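Local coordinates for protein catalase (Exiguobacterium oxidotolerans, PDB 2J2M) that breaks down hydrogen peroxide to water and oxygen as a heme-dependent catalase that works as a tetramer, at residues 242-245 with 246-250; 187-190 with 191-194. All blocks are in the same frame, centred on the assembly; numbering follows the deposited sequence.

Contact 1. Residues 242-245 with 246-250; sequences ASND and TFQAI
T246 grips the carbonyl of A242 twice. Its backbone N meets A242 O at 2.9 Å in the usual i to i+4 bond, and its hydroxyl OG1 donates to the same A242 O at 2.8 Å. The two donors arrive from opposite faces of the carbonyl plane, each tilted out of it. Because OG1 lies anti to the carbonyl carbon, chi1 -43°, it folds back over the preceding turn, a common way for threonine to satisfy its hydroxyl on the buried face of a helix. A valine here would keep the shape but would probably leave A242 O with the backbone donor alone of these two. The same helical spacing joins F247 N to S243 O at 2.8 Å, nearly in line with the C=O bond, Q248 N to N244 O and A249 N to D245 O. All belong to one α-helix, 241-251, packed against strand 59-68 of the catalase β-barrel, with F60 touching S243, T246 and F247. On the more open side a water donates to both N244 OD1, at 2.6 Å, and Q248 OE1, at 3.0 Å, bridging amides whose planes stand 76° apart. Farther out, N244 ND2 bonds to D238, while S243 OG is hydrogen-bonded to E105. Where N244 and F247 meet the second subunit, they pack on its I157 and T155 respectively.

Contact 2. Residues 187-190 with 191-194; sequences PASY and RKMR
The Y190 ring meets M193 obliquely: the methyl CE stands 4.2 Å from ring atom CD1, and the two side chains run side by side in the same direction. M193 is extended beyond CG, so a long, flexible thioether follows the tyrosine without a branch to obstruct it. Its CG also lies 3.3 Å from Y190 O, and its CB touches P187 CB at 4.2 Å, bringing the proline ring into the same apolar cluster. F94 of strand 87-95 touches both Y190 and M193, while the phenol OH of Y190 bonds to E105.

The backbone turns tightly beneath these groups. K192 N donates to S189 O at 3.0 Å with an N-H...O angle of 144°, and this i to i+3 bond closes a β-turn with Y190 and R191 at its corners; the donor stands above the carbonyl plane, not on a lone pair. S189 sets OG between its backbone N and carbonyl carbon, chi1 59°, where the small hydroxyl passes 3.5 Å from R191 CG and 3.8 Å from K192 CG. That OG bonds to D245 of helix 241-251. The R191 guanidinium, on a chain bent at chi3, pairs with D245 and D254.

The loop thus divides its chemistry. The M193 side chain, in the apolar cluster, lies about 8 Å from the heme, whereas the polar ends of S189, Y190 and R191 meet carboxylates, by which the R191 charge is probably balanced although the residue is buried.

Contact 2 closes before contact 1 opens: 187-194 is a loop between helix 174-180 and strand 195-196. Residues 242-250 come later, within helix 241-251. Strands 201-204 and 210-219 and helix 228-237 lie between them in sequence, yet their centres are 11 Å apart and they touch directly. D245 is the shared point of contact through its carboxylate, and packing adds to it: A249 CB lies 3.4 Å from R191 NE, and T246 OG1 3.5 Å from Y190 CB. Both contacts lie on one side of the chain's centre, tying loop to helix beside the barrel, with the M193 side chain about 8 Å and the S243 side chain about 12 Å from a heme.

Contact 1. Residues 242-245 with 246-250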
# COMPACT_ATOMS: atom_id res chain seq x y z
N ALA A 242 -30.87 6.31 -8.81
CA ALA A 242 -30.54 5.77 -10.12
C ALA A 242 -30.11 4.32 -9.99
O ALA A 242 -30.55 3.47 -10.76
CB ALA A 242 -29.48 6.61 -10.81
N SER A 243 -29.27 4.05 -8.98
CA SER A 243 -28.82 2.68 -8.65
C SER A 243 -30.01 1.78 -8.32
O SER A 243 -30.16 0.71 -8.91
CB SER A 243 -27.85 2.70 -7.45
OG SER A 243 -26.57 3.16 -7.86
N ASN A 244 -30.83 2.22 -7.37
CA ASN A 244 -32.08 1.58 -7.01
C ASN A 244 -32.95 1.20 -8.22
O ASN A 244 -33.33 0.03 -8.37
CB ASN A 244 -32.88 2.52 -6.09
CG ASN A 244 -33.88 1.78 -5.22
OD1 ASN A 244 -33.94 0.54 -5.23
ND2 ASN A 244 -34.66 2.55 -4.44
N ASP A 245 -33.25 2.19 -9.08
CA ASP A 245 -34.11 2.01 -10.25
C ASP A 245 -33.51 1.03 -11.27
O ASP A 245 -34.23 0.19 -11.80
CB ASP A 245 -34.42 3.38 -10.91
CG ASP A 245 -35.08 3.23 -12.29
OD1 ASP A 245 -36.28 2.94 -12.36
OD2 ASP A 245 -34.39 3.41 -13.32
N THR A 246 -32.20 1.15 -11.52
CA THR A 246 -31.52 0.25 -12.47
C THR A 246 -31.39 -1.17 -11.92
O THR A 246 -31.51 -2.16 -12.67
CB THR A 246 -30.12 0.77 -12.92
OG1 THR A 246 -30.17 2.17 -13.19
CG2 THR A 246 -29.67 0.07 -14.19
N PHE A 247 -31.11 -1.27 -10.62
CA PHE A 247 -31.11 -2.58 -9.98
C PHE A 247 -32.48 -3.29 -10.04
O PHE A 247 -32.54 -4.47 -10.37
CB PHE A 247 -30.61 -2.54 -8.54
CG PHE A 247 -30.36 -3.90 -7.96
CD1 PHE A 247 -31.42 -4.67 -7.46
CD2 PHE A 247 -29.08 -4.42 -7.92
CE1 PHE A 247 -31.20 -5.94 -6.95
CE2 PHE A 247 -28.85 -5.68 -7.38
CZ PHE A 247 -29.91 -6.44 -6.90
N GLN A 248 -33.55 -2.57 -9.71
CA GLN A 248 -34.90 -3.14 -9.72
C GLN A 248 -35.37 -3.57 -11.13
O GLN A 248 -35.92 -4.66 -11.29
CB GLN A 248 -35.92 -2.16 -9.10
CG GLN A 248 -35.80 -2.00 -7.57
CD GLN A 248 -35.65 -3.34 -6.84
OE1 GLN A 248 -34.64 -3.58 -6.15
NE2 GLN A 248 -36.63 -4.23 -7.02
N ALA A 249 -35.14 -2.72 -12.12
CA ALA A 249 -35.45 -3.03 -13.52
C ALA A 249 -34.82 -4.34 -13.99
O ALA A 249 -35.46 -5.11 -14.68
CB ALA A 249 -35.02 -1.88 -14.43
N ILE A 250 -33.56 -4.58 -13.64
CA ILE A 250 -32.90 -5.84 -14.05
C ILE A 250 -33.47 -7.03 -13.26
O ILE A 250 -33.69 -8.11 -13.83
CB ILE A 250 -31.36 -5.77 -13.90
CG1 ILE A 250 -30.76 -4.78 -14.90
CG2 ILE A 250 -30.74 -7.14 -14.12
CD1 ILE A 250 -29.37 -4.28 -14.56
O HOH W 1 -32.57 -1.71 -5.17

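Contact 2. Residues 187-190 with 191-194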
# COMPACT_ATOMS: atom_id res chain seq x y z
N PRO A 187 -29.77 13.20 -15.54
CA PRO A 187 -30.61 12.08 -15.99
C PRO A 187 -31.51 11.53 -14.88
O PRO A 187 -31.14 11.57 -13.71
CB PRO A 187 -29.57 11.02 -16.43
CG PRO A 187 -28.40 11.82 -16.85
CD PRO A 187 -28.35 12.97 -15.84
N ALA A 188 -32.68 11.02 -15.26
CA ALA A 188 -33.63 10.45 -14.31
C ALA A 188 -33.15 9.09 -13.79
O ALA A 188 -33.48 8.67 -12.67
CB ALA A 188 -35.04 10.33 -14.94
N SER A 189 -32.43 8.38 -14.66
CA SER A 189 -31.60 7.28 -14.22
C SER A 189 -30.59 6.83 -15.28
O SER A 189 -30.60 7.28 -16.45
CB SER A 189 -32.43 6.10 -13.72
OG SER A 189 -33.28 5.64 -14.74
N TYR A 190 -29.73 5.93 -14.82
CA TYR A 190 -28.74 5.28 -15.65
C TYR A 190 -29.31 4.61 -16.90
O TYR A 190 -28.67 4.64 -17.96
CB TYR A 190 -27.96 4.29 -14.79
CG TYR A 190 -27.19 4.95 -13.65
CD1 TYR A 190 -26.55 6.17 -13.84
CD2 TYR A 190 -27.09 4.35 -12.39
CE1 TYR A 190 -25.84 6.78 -12.79
CE2 TYR A 190 -26.37 4.95 -11.35
CZ TYR A 190 -25.75 6.17 -11.57
OH TYR A 190 -25.05 6.77 -10.56
N ARG A 191 -30.52 4.04 -16.79
CA ARG A 191 -31.13 3.31 -17.90
C ARG A 191 -31.85 4.26 -18.86
O ARG A 191 -32.22 3.87 -19.99
CB ARG A 191 -32.05 2.20 -17.39
CG ARG A 191 -33.29 2.67 -16.66
CD ARG A 191 -33.84 1.61 -15.70
NE ARG A 191 -34.89 0.86 -16.35
CZ ARG A 191 -36.19 1.07 -16.18
NH1 ARG A 191 -36.63 1.99 -15.33
NH2 ARG A 191 -37.06 0.32 -16.84
N LYS A 192 -32.01 5.51 -18.43
CA LYS A 192 -32.68 6.50 -19.26
C LYS A 192 -31.74 7.61 -19.74
O LYS A 192 -32.10 8.78 -19.73
CB LYS A 192 -33.88 7.08 -18.51
CG LYS A 192 -34.88 6.01 -18.15
CD LYS A 192 -36.20 6.59 -17.66
CE LYS A 192 -37.10 5.46 -17.18
NZ LYS A 192 -38.32 6.01 -16.54
N MET A 193 -30.56 7.20 -20.16
CA MET A 193 -29.54 8.12 -20.66
C MET A 193 -28.79 7.50 -21.82
O MET A 193 -28.76 6.27 -22.00
CB MET A 193 -28.55 8.48 -19.56
CG MET A 193 -27.48 7.42 -19.31
SD MET A 193 -26.53 7.82 -17.84
CE MET A 193 -25.32 6.46 -17.84
N ARG A 194 -28.16 8.36 -22.61
CA ARG A 194 -27.37 7.93 -23.75
C ARG A 194 -25.91 7.76 -23.36
O ARG A 194 -25.53 8.00 -22.19
CB ARG A 194 -27.53 8.95 -24.91
CG ARG A 194 -27.40 10.43 -24.48
CD ARG A 194 -26.84 11.28 -25.60
NE ARG A 194 -26.97 12.72 -25.29
CZ ARG A 194 -26.64 13.71 -26.12
NH1 ARG A 194 -26.83 14.97 -25.74
NH2 ARG A 194 -26.14 13.44 -27.33